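Side-chain contacts in fatty acid CoA ligase (Marinactinospora thermotolerans, PDB 6SQ8), which is an AMP-binding enzyme of the ANL superfamily, modelled here with AMP bound and with the small C-terminal domain of that family: residues S409-H414 with D466-R471; V430-P433 with E437-C440. All coordinates share one frame; numbering follows the deposited sequence.

Interaction 1 (S409-H414 with D466-R471). With AMP (adenosine monophosphate), chain G.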
ATOM      1  N   SER A 409      16.624 -13.367   3.466  1.00 28.36           N
ATOM      2  CA  SER A 409      17.277 -12.410   2.593  1.00 29.07           C
ATOM      3  C   SER A 409      17.271 -10.993   3.195  1.00 28.04           C
ATOM      4  O   SER A 409      18.198 -10.250   2.948  1.00 27.58           O
ATOM      5  CB  SER A 409      16.679 -12.422   1.223  1.00 29.32           C
ATOM      6  OG  SER A 409      15.274 -12.325   1.308  1.00 31.07           O
ATOM      7  N   ARG A 410      16.246 -10.627   3.974  1.00 27.19           N
ATOM      8  CA  ARG A 410      16.167  -9.258   4.500  1.00 28.74           C
ATOM      9  C   ARG A 410      17.249  -9.041   5.569  1.00 28.66           C
ATOM     10  O   ARG A 410      17.795  -7.957   5.660  1.00 30.07           O
ATOM     11  CB  ARG A 410      14.763  -8.910   5.009  1.00 29.96           C
ATOM     12  CG  ARG A 410      13.779  -8.644   3.882  1.00 32.77           C
ATOM     13  CD  ARG A 410      12.517  -7.905   4.286  1.00 34.87           C
ATOM     14  NE  ARG A 410      11.363  -8.382   3.515  1.00 37.68           N
ATOM     15  CZ  ARG A 410      10.100  -8.158   3.842  1.00 39.04           C
ATOM     16  NH1 ARG A 410       9.827  -7.362   4.861  1.00 47.86           N
ATOM     17  NH2 ARG A 410       9.116  -8.711   3.164  1.00 39.35           N
ATOM     18  N   ARG A 411      17.582 -10.075   6.342  1.00 28.13           N
ATOM     19  CA  ARG A 411      18.642  -9.977   7.336  1.00 28.73           C
ATOM     20  C   ARG A 411      19.966  -9.672   6.624  1.00 27.48           C
ATOM     21  O   ARG A 411      20.753  -8.874   7.121  1.00 28.59           O
ATOM     22  CB  ARG A 411      18.771 -11.242   8.204  1.00 33.06           C
ATOM     23  CG  ARG A 411      17.621 -11.477   9.177  1.00 38.57           C
ATOM     24  CD  ARG A 411      17.904 -11.868  10.631  1.00 45.85           C
ATOM     25  NE  ARG A 411      19.075 -12.703  10.900  1.00 57.98           N
ATOM     26  CZ  ARG A 411      19.072 -14.029  11.081  1.00 65.69           C
ATOM     27  NH1 ARG A 411      17.940 -14.719  11.076  1.00 73.71           N
ATOM     28  NH2 ARG A 411      20.212 -14.663  11.314  1.00 51.33           N
ATOM     29  N   VAL A 412      20.207 -10.279   5.447  1.00 26.20           N
ATOM     30  CA  VAL A 412      21.446 -10.082   4.705  1.00 24.14           C
ATOM     31  C   VAL A 412      21.492  -8.661   4.121  1.00 24.45           C
ATOM     32  O   VAL A 412      22.554  -8.018   4.114  1.00 23.92           O
ATOM     33  CB  VAL A 412      21.627 -11.155   3.611  1.00 25.03           C
ATOM     34  CG1 VAL A 412      22.932 -10.976   2.826  1.00 25.91           C
ATOM     35  CG2 VAL A 412      21.588 -12.543   4.214  1.00 24.11           C
ATOM     36  N   GLU A 413      20.345  -8.172   3.632  1.00 25.15           N
ATOM     37  CA  GLU A 413      20.217  -6.822   3.064  1.00 24.87           C
ATOM     38  C   GLU A 413      20.470  -5.754   4.140  1.00 23.73           C
ATOM     39  O   GLU A 413      21.136  -4.756   3.868  1.00 22.15           O
ATOM     40  CB  GLU A 413      18.827  -6.631   2.453  1.00 27.07           C
ATOM     41  CG  GLU A 413      18.587  -7.467   1.203  1.00 28.25           C
ATOM     42  CD  GLU A 413      17.129  -7.675   0.806  1.00 28.55           C
ATOM     43  OE1 GLU A 413      16.227  -7.065   1.450  1.00 27.11           O
ATOM     44  OE2 GLU A 413      16.905  -8.466  -0.136  1.00 26.26           O
ATOM     45  N   HIS A 414      19.920  -5.965   5.345  1.00 24.01           N
ATOM     46  CA  HIS A 414      20.075  -5.027   6.469  1.00 25.90           C
ATOM     47  C   HIS A 414      21.572  -4.794   6.736  1.00 25.95           C
ATOM     48  O   HIS A 414      22.015  -3.647   6.872  1.00 25.38           O
ATOM     49  CB  HIS A 414      19.317  -5.511   7.724  1.00 27.14           C
ATOM     50  CG  HIS A 414      17.827  -5.476   7.612  1.00 31.22           C
ATOM     51  ND1 HIS A 414      16.988  -6.176   8.500  1.00 32.23           N
ATOM     52  CD2 HIS A 414      17.006  -4.858   6.718  1.00 32.60           C
ATOM     53  CE1 HIS A 414      15.721  -5.965   8.171  1.00 31.98           C
ATOM     54  NE2 HIS A 414      15.703  -5.154   7.069  1.00 34.81           N
ATOM     55  N   ASP A 466      28.844 -17.793   7.980  1.00 31.84           N
ATOM     56  CA  ASP A 466      29.336 -18.209   6.667  1.00 32.36           C
ATOM     57  C   ASP A 466      28.192 -18.418   5.666  1.00 29.35           C
ATOM     58  O   ASP A 466      28.339 -18.072   4.516  1.00 29.89           O
ATOM     59  CB  ASP A 466      30.174 -19.487   6.746  1.00 38.31           C
ATOM     60  CG  ASP A 466      31.576 -19.342   7.342  1.00 40.55           C
ATOM     61  OD1 ASP A 466      32.311 -18.399   6.925  1.00 38.56           O
ATOM     62  OD2 ASP A 466      31.927 -20.211   8.207  1.00 37.14           O
ATOM     63  N   LEU A 467      27.072 -19.005   6.098  1.00 28.61           N
ATOM     64  CA  LEU A 467      26.028 -19.431   5.184  1.00 28.88           C
ATOM     65  C   LEU A 467      25.360 -18.235   4.509  1.00 28.06           C
ATOM     66  O   LEU A 467      24.890 -18.356   3.364  1.00 28.40           O
ATOM     67  CB  LEU A 467      24.970 -20.217   5.954  1.00 32.95           C
ATOM     68  CG  LEU A 467      25.360 -21.610   6.444  1.00 36.16           C
ATOM     69  CD1 LEU A 467      24.179 -22.270   7.137  1.00 39.01           C
ATOM     70  CD2 LEU A 467      25.810 -22.491   5.296  1.00 38.14           C
ATOM     71  N   HIS A 468      25.321 -17.100   5.222  1.00 25.59           N
ATOM     72  CA  HIS A 468      24.630 -15.890   4.757  1.00 25.06           C
ATOM     73  C   HIS A 468      25.433 -15.083   3.740  1.00 22.53           C
ATOM     74  O   HIS A 468      24.885 -14.191   3.121  1.00 21.73           O
ATOM     75  CB  HIS A 468      24.277 -14.990   5.945  1.00 25.64           C
ATOM     76  CG  HIS A 468      23.292 -15.633   6.860  1.00 26.57           C
ATOM     77  ND1 HIS A 468      23.674 -16.596   7.780  1.00 27.44           N
ATOM     78  CD2 HIS A 468      21.962 -15.463   6.990  1.00 24.63           C
ATOM     79  CE1 HIS A 468      22.617 -16.975   8.459  1.00 27.30           C
ATOM     80  NE2 HIS A 468      21.559 -16.303   7.976  1.00 27.56           N
ATOM     81  N   VAL A 469      26.726 -15.376   3.609  1.00 23.17           N
ATOM     82  CA  VAL A 469      27.614 -14.577   2.785  1.00 23.86           C
ATOM     83  C   VAL A 469      27.249 -14.771   1.319  1.00 25.82           C
ATOM     84  O   VAL A 469      27.184 -15.896   0.824  1.00 25.98           O
ATOM     85  CB  VAL A 469      29.105 -14.878   3.034  1.00 23.39           C
ATOM     86  CG1 VAL A 469      29.982 -14.036   2.124  1.00 23.44           C
ATOM     87  CG2 VAL A 469      29.506 -14.654   4.490  1.00 22.80           C
ATOM     88  N   PRO A 470      26.999 -13.668   0.580  1.00 28.14           N
ATOM     89  CA  PRO A 470      26.754 -13.752  -0.853  1.00 31.58           C
ATOM     90  C   PRO A 470      28.021 -14.150  -1.617  1.00 34.64           C
ATOM     91  O   PRO A 470      29.045 -13.521  -1.440  1.00 34.85           O
ATOM     92  CB  PRO A 470      26.306 -12.354  -1.304  1.00 29.53           C
ATOM     93  CG  PRO A 470      26.357 -11.480  -0.070  1.00 28.92           C
ATOM     94  CD  PRO A 470      26.912 -12.296   1.082  1.00 28.23           C
ATOM     95  N   ARG A 471      27.904 -15.171  -2.474  1.00 38.28           N
ATOM     96  CA  ARG A 471      28.971 -15.581  -3.363  1.00 40.69           C
ATOM     97  C   ARG A 471      29.180 -14.519  -4.444  1.00 35.56           C
ATOM     98  O   ARG A 471      30.289 -14.130  -4.709  1.00 36.94           O
ATOM     99  CB  ARG A 471      28.657 -16.950  -3.989  1.00 47.28           C
ATOM    100  CG  ARG A 471      29.693 -17.431  -4.995  1.00 47.91           C
ATOM    101  CD  ARG A 471      29.792 -18.944  -5.023  1.00 50.86           C
ATOM    102  NE  ARG A 471      29.204 -19.516  -6.216  1.00 53.89           N
ATOM    103  CZ  ARG A 471      28.924 -20.796  -6.351  1.00 58.97           C
ATOM    104  NH1 ARG A 471      28.591 -21.522  -5.291  1.00 60.53           N
ATOM    105  NH2 ARG A 471      28.994 -21.348  -7.548  1.00 64.37           N
TER
HETATM  106  P   AMP G 502       0.914  -7.096  -1.300  1.00 81.95           P
HETATM  107  O1P AMP G 502      -0.311  -6.486  -0.683  1.00 88.60           O
HETATM  108  O2P AMP G 502       0.886  -8.627  -1.398  1.00 88.37           O
HETATM  109  O3P AMP G 502       1.271  -6.387  -2.589  1.00 78.45           O
HETATM  110  O5' AMP G 502       2.098  -6.687  -0.240  1.00 79.48           O
HETATM  111  C5' AMP G 502       2.311  -7.254   1.069  1.00 74.82           C
HETATM  112  C4' AMP G 502       3.790  -7.455   1.385  1.00 71.40           C
HETATM  113  O4' AMP G 502       4.549  -6.258   1.293  1.00 78.46           O
HETATM  114  C3' AMP G 502       4.001  -7.906   2.803  1.00 69.07           C
HETATM  115  O3' AMP G 502       3.996  -9.304   2.748  1.00 74.84           O
HETATM  116  C2' AMP G 502       5.334  -7.327   3.271  1.00 75.08           C
HETATM  117  O2' AMP G 502       6.502  -8.174   3.166  1.00 69.99           O
HETATM  118  C1' AMP G 502       5.500  -6.122   2.361  1.00 76.99           C
HETATM  119  N9  AMP G 502       5.272  -4.890   3.161  1.00 68.52           N
HETATM  120  C8  AMP G 502       4.202  -4.061   3.131  1.00 63.64           C
HETATM  121  N7  AMP G 502       4.366  -3.041   4.017  1.00 63.29           N
HETATM  122  C5  AMP G 502       5.557  -3.227   4.629  1.00 65.57           C
HETATM  123  C6  AMP G 502       6.350  -2.535   5.675  1.00 60.36           C
HETATM  124  N6  AMP G 502       5.911  -1.409   6.249  1.00 60.22           N
HETATM  125  N1  AMP G 502       7.538  -3.070   6.013  1.00 63.23           N
HETATM  126  C2  AMP G 502       8.000  -4.212   5.430  1.00 65.82           C
HETATM  127  N3  AMP G 502       7.339  -4.908   4.478  1.00 59.40           N
HETATM  128  C4  AMP G 502       6.143  -4.456   4.053  1.00 64.05           C

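Interaction 2 (V430-P433 with E437-C440)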
ATOM      1  N   VAL A 430      19.818 -18.704  -5.932  1.00 47.44           N
ATOM      2  CA  VAL A 430      19.674 -19.493  -7.156  1.00 51.25           C
ATOM      3  C   VAL A 430      20.170 -20.901  -6.845  1.00 53.37           C
ATOM      4  O   VAL A 430      20.996 -21.072  -5.956  1.00 55.61           O
ATOM      5  CB  VAL A 430      20.415 -18.867  -8.354  1.00 50.45           C
ATOM      6  CG1 VAL A 430      20.030 -17.407  -8.550  1.00 52.55           C
ATOM      7  CG2 VAL A 430      21.921 -19.004  -8.230  1.00 49.36           C
ATOM      8  N   PRO A 431      19.685 -21.950  -7.542  1.00 58.73           N
ATOM      9  CA  PRO A 431      19.946 -23.322  -7.098  1.00 60.98           C
ATOM     10  C   PRO A 431      21.423 -23.671  -7.343  1.00 55.16           C
ATOM     11  O   PRO A 431      22.011 -23.151  -8.300  1.00 44.66           O
ATOM     12  CB  PRO A 431      18.986 -24.181  -7.944  1.00 61.43           C
ATOM     13  CG  PRO A 431      18.103 -23.187  -8.715  1.00 59.74           C
ATOM     14  CD  PRO A 431      18.886 -21.889  -8.780  1.00 57.72           C
ATOM     15  N   ASP A 432      21.995 -24.509  -6.469  1.00 57.48           N
ATOM     16  CA  ASP A 432      23.404 -24.924  -6.550  1.00 67.44           C
ATOM     17  C   ASP A 432      23.572 -26.275  -5.862  1.00 71.33           C
ATOM     18  O   ASP A 432      23.230 -26.421  -4.699  1.00 78.60           O
ATOM     19  CB  ASP A 432      24.342 -23.899  -5.896  1.00 69.05           C
ATOM     20  CG  ASP A 432      25.828 -24.176  -6.067  1.00 70.98           C
ATOM     21  OD1 ASP A 432      26.359 -25.022  -5.325  1.00 68.87           O
ATOM     22  OD2 ASP A 432      26.461 -23.509  -6.908  1.00 64.98           O
ATOM     23  N   PRO A 433      24.122 -27.303  -6.541  1.00 71.99           N
ATOM     24  CA  PRO A 433      24.221 -28.643  -5.944  1.00 71.82           C
ATOM     25  C   PRO A 433      25.159 -28.769  -4.720  1.00 67.20           C
ATOM     26  O   PRO A 433      24.951 -29.612  -3.851  1.00 65.33           O
ATOM     27  CB  PRO A 433      24.717 -29.524  -7.106  1.00 72.62           C
ATOM     28  CG  PRO A 433      24.617 -28.674  -8.366  1.00 68.26           C
ATOM     29  CD  PRO A 433      24.657 -27.232  -7.910  1.00 64.14           C
ATOM     30  N   GLU A 437      21.502 -23.688  -2.265  1.00 76.46           N
ATOM     31  CA  GLU A 437      21.277 -22.504  -3.087  1.00 64.60           C
ATOM     32  C   GLU A 437      22.474 -21.575  -2.883  1.00 55.91           C
ATOM     33  O   GLU A 437      23.099 -21.572  -1.831  1.00 57.42           O
ATOM     34  CB  GLU A 437      19.980 -21.783  -2.709  1.00 65.11           C
ATOM     35  CG  GLU A 437      18.747 -22.345  -3.393  1.00 65.61           C
ATOM     36  CD  GLU A 437      17.474 -21.576  -3.031  1.00 68.65           C
ATOM     37  OE1 GLU A 437      16.987 -21.682  -1.857  1.00 68.61           O
ATOM     38  OE2 GLU A 437      16.977 -20.839  -3.917  1.00 62.25           O
ATOM     39  N   ALA A 438      22.769 -20.768  -3.897  1.00 50.06           N
ATOM     40  CA  ALA A 438      23.851 -19.808  -3.837  1.00 48.07           C
ATOM     41  C   ALA A 438      23.267 -18.419  -3.580  1.00 46.31           C
ATOM     42  O   ALA A 438      22.400 -17.975  -4.316  1.00 47.06           O
ATOM     43  CB  ALA A 438      24.649 -19.840  -5.108  1.00 47.48           C
ATOM     44  N   VAL A 439      23.784 -17.754  -2.543  1.00 41.68           N
ATOM     45  CA  VAL A 439      23.322 -16.450  -2.130  1.00 36.41           C
ATOM     46  C   VAL A 439      23.933 -15.387  -3.049  1.00 32.50           C
ATOM     47  O   VAL A 439      25.139 -15.356  -3.249  1.00 31.04           O
ATOM     48  CB  VAL A 439      23.693 -16.208  -0.656  1.00 37.53           C
ATOM     49  CG1 VAL A 439      23.156 -14.877  -0.153  1.00 37.04           C
ATOM     50  CG2 VAL A 439      23.225 -17.358   0.234  1.00 38.43           C
ATOM     51  N   CYS A 440      23.082 -14.532  -3.615  1.00 31.59           N
ATOM     52  CA  CYS A 440      23.513 -13.488  -4.542  1.00 33.64           C
ATOM     53  C   CYS A 440      22.974 -12.139  -4.077  1.00 31.16           C
ATOM     54  O   CYS A 440      21.895 -12.076  -3.547  1.00 35.82           O
ATOM     55  CB  CYS A 440      23.006 -13.765  -5.954  1.00 37.26           C
ATOM     56  SG  CYS A 440      23.595 -15.354  -6.589  1.00 38.99           S
TER

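Interaction 1 (S409-H414 with D466-R471)
Val-412 presses both its methyl groups against His-468. CG1 and CG2 each lie 3.8 Å from O of His-468, CG1 standing anti to the backbone N of Val-412 (chi1 -179°). CG2 additionally meets CB of His-468 and sits 4.0 Å from its CD2, at the edge of the ring and close to its plane. Arg-411, one residue earlier on the helix, adds a looser touch: its NH2 comes 4.0 Å from NE2 of His-468, too far for a hydrogen bond, with guanidinium and ring planes turned 41° apart. Bends at chi2 and chi3 swing the guanidinium toward the imidazole. The contact therefore rests on van der Waals packing.

Arg-410 leaves the helix on another side and runs to adenosine monophosphate. Its NH2 donates to the ribose O2' at 2.7 Å, with an N-H...O angle of 156°, and O2' lies in the guanidinium plane at its edge. A long, weak ion pair joins the same NH2 to Asp-380, which itself hydrogen-bonds the nucleotide. With Arg-410 and Val-412 pointing different ways, one short helix serves both the ligand and His-468.

Behind the first shell, Glu-413 bridges to Lys-489 and accepts the backbone N-H of Val-427. The contact packs the start of helix 409-418, in the AMP-binding enzyme C-terminal region, onto the loop leading to strand 472-475. Val-460 and Val-407 touch both Val-412 and His-468, and Val-427 touches Val-412, making Val-412 the point where helix 409-418 meets helix 453-463 and strands 405-407 and 422-432.

Interaction 2 (V430-P433 with E437-C440)
Val-430 and Ala-438 trade two backbone hydrogen bonds, making an antiparallel hydrogen-bonded pair near the turn end of the hairpin. Ala-438 N donates to Val-430 O at 2.7 Å; the return bond, from Val-430 N to Ala-438 O, is 3.1 Å long. Next along comes the non-hydrogen-bonded pair Pro-431 with Glu-437, a place where proline gives up no cross-strand bond. CA of Glu-437 adds a C-H...O contact to Val-430 O.

Apolar contacts gather on the face carrying Val-430 and Ala-438. With CG1 of Val-430 beside the backbone N (chi1 -52°), CG2 falls between N and the carbonyl carbon, 4.2 Å from CB of Ala-438 and 4.3 Å from SG of Cys-440. CB of Asp-432 approaches Ala-438 CB from the turn side, at 4.1 Å. Phe-496 packs on both Val-430 and Cys-440.

The two acids touch the partner strand through their carbons, while OE1 of Glu-437 and both oxygens of Asp-432 engage other groups. CB of Glu-437 rests 3.5 Å from Val-430 O, and its OE1 accepts the N-H of Ile-401. OD1 of Asp-432 takes the N-H of Asp-434 in an Asx turn, with a weak second bond from Ser-435, and OD2 makes a long, weak ion pair with Arg-471.

The main chain thus fixes the pairing of the strands, small apolar groups fill in beside it, and the carboxylates tie the hairpin to its own turn and to strand 400-402.

Overall arrangement
Followed from the N terminus, the chain reaches helix 409-418 late, then makes strand 422-432, turns back after a few residues into strand 438-445, and passes helix 453-463 before reaching 466-471. Interaction 2 closes the tight hairpin turn; interaction 1 closes the wider loop in which that hairpin is nested. Their centres are 12 Å apart, and they meet where Arg-471 N probably bonds Val-439 O and where Leu-467 and Pro-470 pack on Val-439. That junction leads into strand 472-475, the parallel neighbour of strand 438-445. Interaction 1 ties helix 409-418, whose Arg-410 meets the AMP, to the loop before strand 472-475; interaction 2 pairs the two hairpin strands of the same sheet.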